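Local coordinates for protein beta-galactosidase (Geobacillus stearothermophilus, PDB 4OIF) that probably hydrolyses terminal non-reducing beta-D-galactose residues from beta-D-galactosides, as a zinc-binding, trimeric glycosidase of family GH42, at residues T10-I15 against A149-H154; R226-Q231 against Q267-S272; A300-F305 against T441-Y446; I559-A564 against A580-Q585. One frame throughout, in Å; residues are numbered along the deposited sequence.

How the contacts relate
All four contacts are largely buried, but they occupy different parts of the fold. Contact 1 and contact 2 both belong to the TIM barrel: the first sets the N-terminal tail against a barrel strand, the second a long helix against a loop. Contact 3 joins a barrel helix to a helix of the trimerisation domain and has the richest apolar chemistry, two aromatic rings with aliphatic side chains round them. Contact 4, within the trimerisation domain, lies farthest out, its centre about 34 Å from the centre of the chain; contacts 1 and 4 each include an exposed residue, contacts 2 and 3 none. Water bridges contacts 1 and 2, and a direct hydrogen bond crosses only contact 2.

Contact 1: T10-I15 against A149-H154; sequences TQANFI and ALLMWH
L151 is the chief apolar partner of the tail residues T10-A12. Its CD1 methyl lies 3.9 Å from T10 OG1, with CD2 slightly farther from the same oxygen, so the forked end of the leucine meets the hydroxyl side of a threonine whose side chain crosses it at about a right angle. The same CD1 reaches A12 CB at 4.3 Å. On the other branch of T10, CG2 comes within 4.4 Å of M152 SD, a loose contact. The polar link is a water: it accepts from Q11 N at 3.0 Å and donates to L151 O at 2.6 Å, joining two backbones too far apart to bond directly.

Behind this shell, T10 OG1 is positioned by an ST turn. It sits between the backbone N and the carbonyl carbon (chi1 89°) and accepts from A12 N at 2.8 Å, with a nearly straight N-H...O angle of 163°. Threonine suits the place because its hydroxyl closes the ST turn while its methyl lies toward M152. An alanine here would remove OG1 and CG2, and would probably loosen the turn that brings A12 to L151 as well as the packing on M152. L151 CG, anti to its backbone N (chi1 -171°), carries the methyls to the tail.

The tail leads into strand 16-21 at the N-terminal end of the barrel strands, the end remote from the usual TIM-barrel active site. Strand 150-154 runs between strands 83-87 and 252-259, with L151 bonded through its backbone to V84, while T10 and M152 both touch L319 of strand 319-322.

Contact 2: R226-Q231 against Q267-S272; sequences RFVTDQ and QGLDYS
The carboxylate of D270 is the decisive flat group, and it makes an N-cap. Its OD1 accepts both S272 OG, at 2.8 Å, and S272 N, at 3.2 Å, each donor standing above the carboxylate plane, by 30° and 37°. Two bonds thus grip one oxygen at the start of helix 271-274, where an aspartate is well suited because its short side chain can reach a backbone N-H that has no helical acceptor; the helix end would probably also favour its negative charge. The rings of Y271 and F227 each have one neighbour from their own segment over a face, toward the rim, L269 O and Q231 CB respectively; neither ring takes part in the contact.

Across the contact, helix 218-246 of the TIM barrel meets the loop that leads into the capped helix. T229 does most of the work. Its CG2, anti to the backbone N, comes 4.0 Å from D270 CB, and L269 CD2 rests 3.8 Å from T229 CA. The same CD2 methyl packs loosely on V228 CG1, 4.3 Å away. Threonine suits 229 because its methyl packs on D270 while its hydroxyl meets the D270 N-H and a water; V228 and L269 add a methyl contact.

W419 and W423 of helix 419-427 touch D270, so the trimerisation domain closes in on the capped turn. V228 lies about 10 Å, side chain to ion, from the bound zinc.

T229 OG1, beside the backbone N, accepts from D270 N at 3.0 Å in an almost straight bond (168°), and a water joins this same hydroxyl to G268 O.

Contact 3: A300-F305 against T441-Y446; sequences AMKVGF and TLVQHY
The aromatic chemistry centres on F305 and Y446. They form a T-shaped pair: the edge of F305 meets the face of Y446, centroids 5.5 Å apart and planes at 85°. Two CH-pi contacts reinforce it. V443 CG2 lies over the face of the F305 ring, 3.9 Å from its centroid, and F305 CB lies over the face of Y446.

Aliphatic contacts fill in round the rings. M301 CG sits at the edge of Y446, 3.8 Å from CD2; the methionine chain bends at its end to bring CE 4.0 Å from V443 CG1. L442 CB touches F305 CZ at 3.7 Å. Glycine suits position 304, since a side chain would crowd Y446 OH, already 3.4 Å from G304 C.

The phenol's polar partner lies beyond the segments: Y446 OH is hydrogen-bonded to D308, further along helix 296-312. A leucine for Y446 would lose this bond and the ring face beneath F305, and would probably weaken the interdomain contact.

The axes of segments 300-305 and 441-446 approach to 10.2 Å, their N-to-C directions at 101°. Packing between them is apolar and aromatic, without hydrogen bonds; D308 adds a polar tie between the barrel and trimerisation-domain helices.

Contact 4: I559-A564 against A580-Q585; sequences IKIHAA and AVTSNQ
N584 ND2 is held by one hydrogen bond, to M524 O, a backbone acceptor beyond both segments. The other end of this amide, OD1, lies against the turn of the opposite segment, 3.4 Å from A563 C and 3.6 Å from A563 CB. It also approaches A564 N, but the angle is too poor for a hydrogen bond. With CG anti to the backbone N (chi1 -170°), the asparagine extends over the turn, and a small residue suits A563 because the amide passes so close.

Next along, A564 nestles on the strand. Its CB lies 3.4 Å from S583 O and 3.9 Å from N584 CB, and alanine fits where the two chains are this near.

Farther up, apolar ends meet: I561 CD1 and T582 CG2 approach tip to tip at 3.7 Å; the threonine places CG2 beside its backbone N, and its beta-branching suits an extended strand. The I559 CD1 methyl lies against the backbone carbonyl of A580, 3.8 Å from its O. T582 is also touched by Y593 of the adjacent strand 589-594 and by M527 of strand 527-534.

Strand 555-561 pairs with 527-534 in a separate two-stranded sheet, while 579-586 runs between 565-570 and 589-594 in the large mixed sheet of the trimerisation domain. Through H562-A564 the chain passes from 555-561 into 565-570, and A580 and V581, both opposite G568, form a classic beta bulge.

Contact 1: T10-I15 against A149-H154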
# COMPACT_ATOMS: atom_id res chain seq x y z
N THR A 10 -34.03 9.12 -29.83
CA THR A 10 -34.39 7.86 -30.47
C THR A 10 -35.79 7.94 -31.04
O THR A 10 -36.48 8.96 -30.89
CB THR A 10 -34.35 6.64 -29.51
OG1 THR A 10 -35.62 6.49 -28.86
CG2 THR A 10 -33.29 6.82 -28.47
N GLN A 11 -36.21 6.85 -31.68
CA GLN A 11 -37.53 6.74 -32.29
C GLN A 11 -38.62 6.57 -31.23
O GLN A 11 -39.81 6.55 -31.55
CB GLN A 11 -37.55 5.57 -33.28
CG GLN A 11 -38.54 5.71 -34.41
CD GLN A 11 -38.08 6.73 -35.45
OE1 GLN A 11 -36.91 7.10 -35.49
NE2 GLN A 11 -39.01 7.18 -36.29
N ALA A 12 -38.22 6.43 -29.97
CA ALA A 12 -39.17 6.18 -28.89
C ALA A 12 -39.81 7.46 -28.39
O ALA A 12 -39.12 8.44 -28.09
CB ALA A 12 -38.50 5.45 -27.75
N ASN A 13 -41.14 7.44 -28.29
CA ASN A 13 -41.89 8.56 -27.72
C ASN A 13 -42.22 8.27 -26.26
O ASN A 13 -43.23 8.75 -25.72
CB ASN A 13 -43.18 8.81 -28.52
CG ASN A 13 -44.22 7.70 -28.33
OD1 ASN A 13 -43.87 6.53 -28.17
ND2 ASN A 13 -45.49 8.07 -28.36
N PHE A 14 -41.37 7.47 -25.64
CA PHE A 14 -41.55 7.09 -24.25
C PHE A 14 -40.20 7.01 -23.56
O PHE A 14 -39.18 6.81 -24.21
CB PHE A 14 -42.29 5.76 -24.14
CG PHE A 14 -41.60 4.63 -24.85
CD1 PHE A 14 -40.72 3.80 -24.16
CD2 PHE A 14 -41.83 4.39 -26.19
CE1 PHE A 14 -40.08 2.76 -24.80
CE2 PHE A 14 -41.20 3.35 -26.85
CZ PHE A 14 -40.32 2.53 -26.15
N ILE A 15 -40.19 7.16 -22.24
CA ILE A 15 -38.95 7.03 -21.49
C ILE A 15 -38.58 5.56 -21.38
O ILE A 15 -39.35 4.75 -20.86
CB ILE A 15 -39.06 7.66 -20.09
CG1 ILE A 15 -38.87 9.18 -20.19
CG2 ILE A 15 -38.02 7.07 -19.16
CD1 ILE A 15 -39.79 9.97 -19.31
N ALA A 149 -38.16 -4.19 -33.50
CA ALA A 149 -37.75 -3.98 -32.11
C ALA A 149 -36.42 -3.24 -31.97
O ALA A 149 -36.11 -2.74 -30.89
CB ALA A 149 -37.66 -5.31 -31.39
N LEU A 150 -35.65 -3.15 -33.05
CA LEU A 150 -34.33 -2.51 -32.96
C LEU A 150 -34.46 -1.02 -32.70
O LEU A 150 -35.15 -0.32 -33.42
CB LEU A 150 -33.51 -2.75 -34.22
CG LEU A 150 -32.10 -2.14 -34.12
CD1 LEU A 150 -31.40 -2.69 -32.90
CD2 LEU A 150 -31.27 -2.38 -35.39
N LEU A 151 -33.79 -0.54 -31.66
CA LEU A 151 -33.91 0.86 -31.28
C LEU A 151 -32.63 1.67 -31.46
O LEU A 151 -32.65 2.79 -31.97
CB LEU A 151 -34.35 0.99 -29.83
CG LEU A 151 -34.72 2.42 -29.46
CD1 LEU A 151 -36.04 2.80 -30.13
CD2 LEU A 151 -34.79 2.62 -27.95
N MET A 152 -31.53 1.08 -31.03
CA MET A 152 -30.27 1.80 -30.95
C MET A 152 -29.11 0.81 -30.89
O MET A 152 -29.28 -0.33 -30.46
CB MET A 152 -30.29 2.72 -29.72
CG MET A 152 -29.09 3.64 -29.51
SD MET A 152 -29.38 4.77 -28.11
CE MET A 152 -29.91 3.62 -26.85
N TRP A 153 -27.94 1.25 -31.34
CA TRP A 153 -26.74 0.45 -31.20
C TRP A 153 -26.00 0.85 -29.93
O TRP A 153 -25.85 2.04 -29.62
CB TRP A 153 -25.84 0.63 -32.42
CG TRP A 153 -26.37 0.01 -33.68
CD1 TRP A 153 -26.93 0.65 -34.73
CD2 TRP A 153 -26.35 -1.38 -34.01
NE1 TRP A 153 -27.28 -0.25 -35.71
CE2 TRP A 153 -26.94 -1.50 -35.29
CE3 TRP A 153 -25.91 -2.54 -33.36
CZ2 TRP A 153 -27.09 -2.73 -35.92
CZ3 TRP A 153 -26.06 -3.75 -33.98
CH2 TRP A 153 -26.64 -3.84 -35.25
N HIS A 154 -25.53 -0.16 -29.20
CA HIS A 154 -24.74 -0.02 -27.98
C HIS A 154 -23.34 -0.52 -28.33
O HIS A 154 -23.04 -1.70 -28.20
CB HIS A 154 -25.42 -0.81 -26.84
CG HIS A 154 -24.68 -0.84 -25.54
ND1 HIS A 154 -23.37 -1.26 -25.42
CD2 HIS A 154 -25.12 -0.61 -24.27
CE1 HIS A 154 -23.02 -1.24 -24.14
NE2 HIS A 154 -24.06 -0.86 -23.43
O HOH W 1 -34.35 4.68 -32.66

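Contact 2: R226-Q231 against Q267-S272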
# COMPACT_ATOMS: atom_id res chain seq x y z
N ARG A 226 -3.67 11.35 -25.03
CA ARG A 226 -4.39 11.81 -26.21
C ARG A 226 -4.45 10.72 -27.28
O ARG A 226 -5.48 10.49 -27.89
CB ARG A 226 -3.75 13.07 -26.80
CG ARG A 226 -3.91 14.33 -25.96
CD ARG A 226 -2.98 15.42 -26.46
NE ARG A 226 -3.29 16.72 -25.88
CZ ARG A 226 -2.39 17.62 -25.50
NH1 ARG A 226 -1.09 17.36 -25.62
NH2 ARG A 226 -2.78 18.78 -24.98
N PHE A 227 -3.33 10.03 -27.48
CA PHE A 227 -3.29 8.97 -28.47
C PHE A 227 -4.18 7.82 -28.05
O PHE A 227 -4.77 7.18 -28.89
CB PHE A 227 -1.88 8.45 -28.69
CG PHE A 227 -1.83 7.12 -29.39
CD1 PHE A 227 -2.00 7.03 -30.76
CD2 PHE A 227 -1.66 5.95 -28.67
CE1 PHE A 227 -1.97 5.80 -31.40
CE2 PHE A 227 -1.64 4.73 -29.30
CZ PHE A 227 -1.79 4.65 -30.67
N VAL A 228 -4.25 7.55 -26.77
CA VAL A 228 -5.09 6.47 -26.27
C VAL A 228 -6.55 6.79 -26.61
O VAL A 228 -7.29 5.92 -27.13
CB VAL A 228 -4.90 6.27 -24.75
CG1 VAL A 228 -6.02 5.38 -24.19
CG2 VAL A 228 -3.52 5.68 -24.47
N THR A 229 -6.94 8.04 -26.36
CA THR A 229 -8.27 8.47 -26.76
C THR A 229 -8.51 8.33 -28.27
O THR A 229 -9.49 7.69 -28.70
CB THR A 229 -8.53 9.93 -26.35
OG1 THR A 229 -8.76 9.98 -24.93
CG2 THR A 229 -9.77 10.48 -27.06
N ASP A 230 -7.61 8.89 -29.07
CA ASP A 230 -7.75 8.84 -30.52
C ASP A 230 -7.81 7.41 -31.06
O ASP A 230 -8.62 7.11 -31.92
CB ASP A 230 -6.61 9.59 -31.20
CG ASP A 230 -6.84 11.09 -31.22
OD1 ASP A 230 -7.95 11.53 -30.88
OD2 ASP A 230 -5.90 11.84 -31.59
N GLN A 231 -6.96 6.54 -30.56
CA GLN A 231 -6.91 5.19 -31.06
C GLN A 231 -8.15 4.40 -30.64
O GLN A 231 -8.66 3.56 -31.41
CB GLN A 231 -5.61 4.51 -30.59
CG GLN A 231 -5.32 3.18 -31.29
CD GLN A 231 -4.93 3.28 -32.74
OE1 GLN A 231 -5.46 4.10 -33.49
NE2 GLN A 231 -4.00 2.42 -33.15
N GLN A 267 -11.60 9.22 -16.23
CA GLN A 267 -10.31 9.83 -16.49
C GLN A 267 -9.55 9.14 -17.61
O GLN A 267 -8.57 9.68 -18.10
CB GLN A 267 -9.45 9.83 -15.22
CG GLN A 267 -9.88 10.88 -14.21
CD GLN A 267 -10.16 12.20 -14.89
OE1 GLN A 267 -9.24 12.90 -15.32
NE2 GLN A 267 -11.45 12.54 -15.02
N GLY A 268 -10.02 7.97 -18.02
CA GLY A 268 -9.31 7.17 -19.01
C GLY A 268 -9.44 7.59 -20.46
O GLY A 268 -8.66 7.16 -21.31
N LEU A 269 -10.44 8.43 -20.75
CA LEU A 269 -10.71 8.84 -22.13
C LEU A 269 -11.26 10.27 -22.15
O LEU A 269 -11.97 10.68 -21.24
CB LEU A 269 -11.71 7.89 -22.79
CG LEU A 269 -11.27 6.47 -23.09
CD1 LEU A 269 -12.46 5.63 -23.52
CD2 LEU A 269 -10.18 6.46 -24.16
N ASP A 270 -10.91 11.02 -23.18
CA ASP A 270 -11.44 12.36 -23.34
C ASP A 270 -12.84 12.30 -23.97
O ASP A 270 -12.98 12.22 -25.19
CB ASP A 270 -10.49 13.21 -24.18
CG ASP A 270 -10.87 14.67 -24.17
OD1 ASP A 270 -11.96 15.02 -23.68
OD2 ASP A 270 -10.07 15.49 -24.67
N TYR A 271 -13.87 12.33 -23.13
CA TYR A 271 -15.24 12.20 -23.63
C TYR A 271 -15.69 13.42 -24.42
O TYR A 271 -16.65 13.34 -25.20
CB TYR A 271 -16.20 11.96 -22.48
CG TYR A 271 -16.18 10.57 -21.91
CD1 TYR A 271 -15.72 9.49 -22.66
CD2 TYR A 271 -16.61 10.33 -20.61
CE1 TYR A 271 -15.70 8.22 -22.14
CE2 TYR A 271 -16.58 9.07 -20.08
CZ TYR A 271 -16.13 8.01 -20.85
OH TYR A 271 -16.13 6.75 -20.31
N SER A 272 -15.03 14.56 -24.23
CA SER A 272 -15.43 15.77 -24.95
C SER A 272 -15.11 15.58 -26.43
O SER A 272 -15.71 16.21 -27.30
CB SER A 272 -14.75 17.01 -24.40
OG SER A 272 -13.40 17.09 -24.81
O HOH W 2 -7.21 8.69 -23.12

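Contact 3: A300-F305 against T441-Y446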
# COMPACT_ATOMS: atom_id res chain seq x y z
N ALA A 300 -25.98 13.25 -3.97
CA ALA A 300 -26.97 13.58 -4.99
C ALA A 300 -26.47 14.75 -5.83
O ALA A 300 -26.59 14.74 -7.06
CB ALA A 300 -28.31 13.91 -4.37
N MET A 301 -25.89 15.74 -5.16
CA MET A 301 -25.27 16.87 -5.83
C MET A 301 -24.17 16.42 -6.79
O MET A 301 -24.12 16.89 -7.94
CB MET A 301 -24.69 17.85 -4.81
CG MET A 301 -24.14 19.12 -5.43
SD MET A 301 -23.54 20.25 -4.17
CE MET A 301 -22.29 19.21 -3.43
N LYS A 302 -23.29 15.53 -6.33
CA LYS A 302 -22.24 14.99 -7.21
C LYS A 302 -22.82 14.32 -8.47
O LYS A 302 -22.33 14.51 -9.61
CB LYS A 302 -21.37 13.98 -6.46
CG LYS A 302 -20.39 14.59 -5.48
CD LYS A 302 -19.57 13.50 -4.83
CE LYS A 302 -19.03 13.92 -3.49
NZ LYS A 302 -18.36 12.79 -2.79
N VAL A 303 -23.89 13.56 -8.25
CA VAL A 303 -24.56 12.87 -9.35
C VAL A 303 -25.11 13.88 -10.35
O VAL A 303 -24.95 13.75 -11.56
CB VAL A 303 -25.69 11.96 -8.84
CG1 VAL A 303 -26.39 11.27 -10.00
CG2 VAL A 303 -25.14 10.93 -7.86
N GLY A 304 -25.75 14.92 -9.81
CA GLY A 304 -26.32 15.97 -10.64
C GLY A 304 -25.24 16.67 -11.45
O GLY A 304 -25.47 17.02 -12.60
N PHE A 305 -24.08 16.87 -10.84
CA PHE A 305 -22.95 17.46 -11.55
C PHE A 305 -22.59 16.61 -12.75
O PHE A 305 -22.50 17.12 -13.89
CB PHE A 305 -21.75 17.62 -10.63
CG PHE A 305 -20.53 18.20 -11.30
CD1 PHE A 305 -20.36 19.58 -11.37
CD2 PHE A 305 -19.54 17.37 -11.84
CE1 PHE A 305 -19.22 20.13 -11.97
CE2 PHE A 305 -18.41 17.90 -12.44
CZ PHE A 305 -18.24 19.29 -12.51
N THR A 441 -13.27 20.20 -6.89
CA THR A 441 -13.28 21.66 -6.78
C THR A 441 -14.40 22.24 -7.64
O THR A 441 -15.22 23.08 -7.18
CB THR A 441 -11.91 22.26 -7.20
OG1 THR A 441 -10.89 21.76 -6.33
CG2 THR A 441 -11.92 23.77 -7.13
N LEU A 442 -14.46 21.77 -8.88
CA LEU A 442 -15.59 22.16 -9.72
C LEU A 442 -16.93 21.92 -9.01
O LEU A 442 -17.78 22.82 -8.97
CB LEU A 442 -15.56 21.43 -11.05
CG LEU A 442 -14.78 22.16 -12.12
CD1 LEU A 442 -13.32 22.30 -11.73
CD2 LEU A 442 -14.93 21.40 -13.42
N VAL A 443 -17.10 20.73 -8.42
CA VAL A 443 -18.33 20.45 -7.67
C VAL A 443 -18.56 21.47 -6.53
O VAL A 443 -19.70 21.85 -6.24
CB VAL A 443 -18.31 19.01 -7.12
CG1 VAL A 443 -19.56 18.74 -6.32
CG2 VAL A 443 -18.21 18.03 -8.24
N GLN A 444 -17.47 21.93 -5.91
CA GLN A 444 -17.58 22.98 -4.89
C GLN A 444 -18.17 24.24 -5.49
O GLN A 444 -18.93 24.96 -4.83
CB GLN A 444 -16.23 23.30 -4.26
CG GLN A 444 -15.70 22.22 -3.37
CD GLN A 444 -16.82 21.41 -2.77
OE1 GLN A 444 -17.59 21.90 -1.93
NE2 GLN A 444 -16.95 20.16 -3.21
N HIS A 445 -17.82 24.54 -6.73
CA HIS A 445 -18.37 25.76 -7.31
C HIS A 445 -19.81 25.56 -7.83
O HIS A 445 -20.60 26.50 -7.87
CB HIS A 445 -17.43 26.27 -8.39
CG HIS A 445 -16.17 26.84 -7.82
ND1 HIS A 445 -15.93 28.20 -7.75
CD2 HIS A 445 -15.12 26.24 -7.20
CE1 HIS A 445 -14.76 28.40 -7.16
NE2 HIS A 445 -14.26 27.23 -6.81
N TYR A 446 -20.14 24.33 -8.15
CA TYR A 446 -21.49 23.94 -8.51
C TYR A 446 -22.44 24.07 -7.31
O TYR A 446 -23.61 24.44 -7.47
CB TYR A 446 -21.45 22.51 -9.03
CG TYR A 446 -22.73 21.85 -9.48
CD1 TYR A 446 -23.27 22.13 -10.73
CD2 TYR A 446 -23.34 20.87 -8.70
CE1 TYR A 446 -24.41 21.48 -11.17
CE2 TYR A 446 -24.48 20.20 -9.14
CZ TYR A 446 -25.01 20.51 -10.38
OH TYR A 446 -26.15 19.86 -10.83

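Contact 4: I559-A564 against A580-Q585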
# COMPACT_ATOMS: atom_id res chain seq x y z
N ILE A 559 -1.31 37.91 -5.07
CA ILE A 559 -1.85 38.62 -6.23
C ILE A 559 -1.34 40.06 -6.40
O ILE A 559 -1.30 40.84 -5.45
CB ILE A 559 -3.39 38.66 -6.14
CG1 ILE A 559 -3.96 37.26 -6.37
CG2 ILE A 559 -3.97 39.66 -7.13
CD1 ILE A 559 -5.37 37.09 -5.83
N LYS A 560 -0.96 40.38 -7.62
CA LYS A 560 -0.59 41.74 -8.01
C LYS A 560 -1.77 42.46 -8.68
O LYS A 560 -2.25 42.02 -9.73
CB LYS A 560 0.62 41.70 -8.94
CG LYS A 560 1.14 43.05 -9.41
CD LYS A 560 2.21 42.83 -10.48
CE LYS A 560 3.11 44.03 -10.67
NZ LYS A 560 4.26 43.66 -11.56
N ILE A 561 -2.23 43.56 -8.09
CA ILE A 561 -3.39 44.30 -8.61
C ILE A 561 -3.05 45.32 -9.69
O ILE A 561 -2.07 46.04 -9.59
CB ILE A 561 -4.12 45.06 -7.47
CG1 ILE A 561 -4.67 44.08 -6.45
CG2 ILE A 561 -5.24 45.93 -8.03
CD1 ILE A 561 -5.55 43.03 -7.04
N HIS A 562 -3.88 45.37 -10.72
CA HIS A 562 -3.80 46.41 -11.73
C HIS A 562 -5.06 47.26 -11.72
O HIS A 562 -5.24 48.11 -10.84
CB HIS A 562 -3.57 45.79 -13.11
CG HIS A 562 -2.28 45.03 -13.20
ND1 HIS A 562 -1.05 45.63 -12.99
CD2 HIS A 562 -2.03 43.73 -13.46
CE1 HIS A 562 -0.10 44.72 -13.13
NE2 HIS A 562 -0.66 43.56 -13.42
N ALA A 563 -5.96 47.03 -12.68
CA ALA A 563 -7.22 47.76 -12.73
C ALA A 563 -8.29 47.21 -11.77
O ALA A 563 -9.28 47.88 -11.48
CB ALA A 563 -7.75 47.75 -14.15
N ALA A 564 -8.08 46.00 -11.27
CA ALA A 564 -9.13 45.28 -10.55
C ALA A 564 -9.45 45.87 -9.19
O ALA A 564 -8.64 46.54 -8.56
CB ALA A 564 -8.74 43.82 -10.39
N ALA A 580 -7.10 38.66 -1.96
CA ALA A 580 -7.43 37.26 -2.22
C ALA A 580 -8.57 37.14 -3.25
O ALA A 580 -8.59 36.20 -4.05
CB ALA A 580 -7.81 36.58 -0.93
N VAL A 581 -9.51 38.07 -3.23
CA VAL A 581 -10.62 38.02 -4.19
C VAL A 581 -10.76 39.33 -4.93
O VAL A 581 -10.82 40.39 -4.31
CB VAL A 581 -11.95 37.69 -3.51
CG1 VAL A 581 -13.08 37.71 -4.54
CG2 VAL A 581 -11.88 36.35 -2.84
N THR A 582 -10.81 39.25 -6.26
CA THR A 582 -10.83 40.45 -7.10
C THR A 582 -11.94 40.42 -8.16
O THR A 582 -12.39 39.35 -8.57
CB THR A 582 -9.49 40.67 -7.84
OG1 THR A 582 -9.32 39.67 -8.85
CG2 THR A 582 -8.33 40.60 -6.88
N SER A 583 -12.38 41.61 -8.58
CA SER A 583 -13.34 41.76 -9.67
C SER A 583 -12.85 42.83 -10.62
O SER A 583 -12.17 43.77 -10.22
CB SER A 583 -14.73 42.13 -9.15
OG SER A 583 -14.76 43.47 -8.70
N ASN A 584 -13.22 42.70 -11.89
CA ASN A 584 -12.75 43.64 -12.87
C ASN A 584 -13.65 43.76 -14.09
O ASN A 584 -13.97 42.76 -14.74
CB ASN A 584 -11.34 43.25 -13.29
CG ASN A 584 -10.68 44.29 -14.13
OD1 ASN A 584 -10.45 45.40 -13.66
ND2 ASN A 584 -10.35 43.94 -15.36
N GLN A 585 -14.07 44.98 -14.41
CA GLN A 585 -14.90 45.18 -15.58
C GLN A 585 -13.99 45.20 -16.79
O GLN A 585 -12.92 45.80 -16.75
CB GLN A 585 -15.71 46.46 -15.47
CG GLN A 585 -16.39 46.61 -14.13
CD GLN A 585 -17.30 47.81 -14.07
OE1 GLN A 585 -17.23 48.69 -14.92
NE2 GLN A 585 -18.16 47.86 -13.06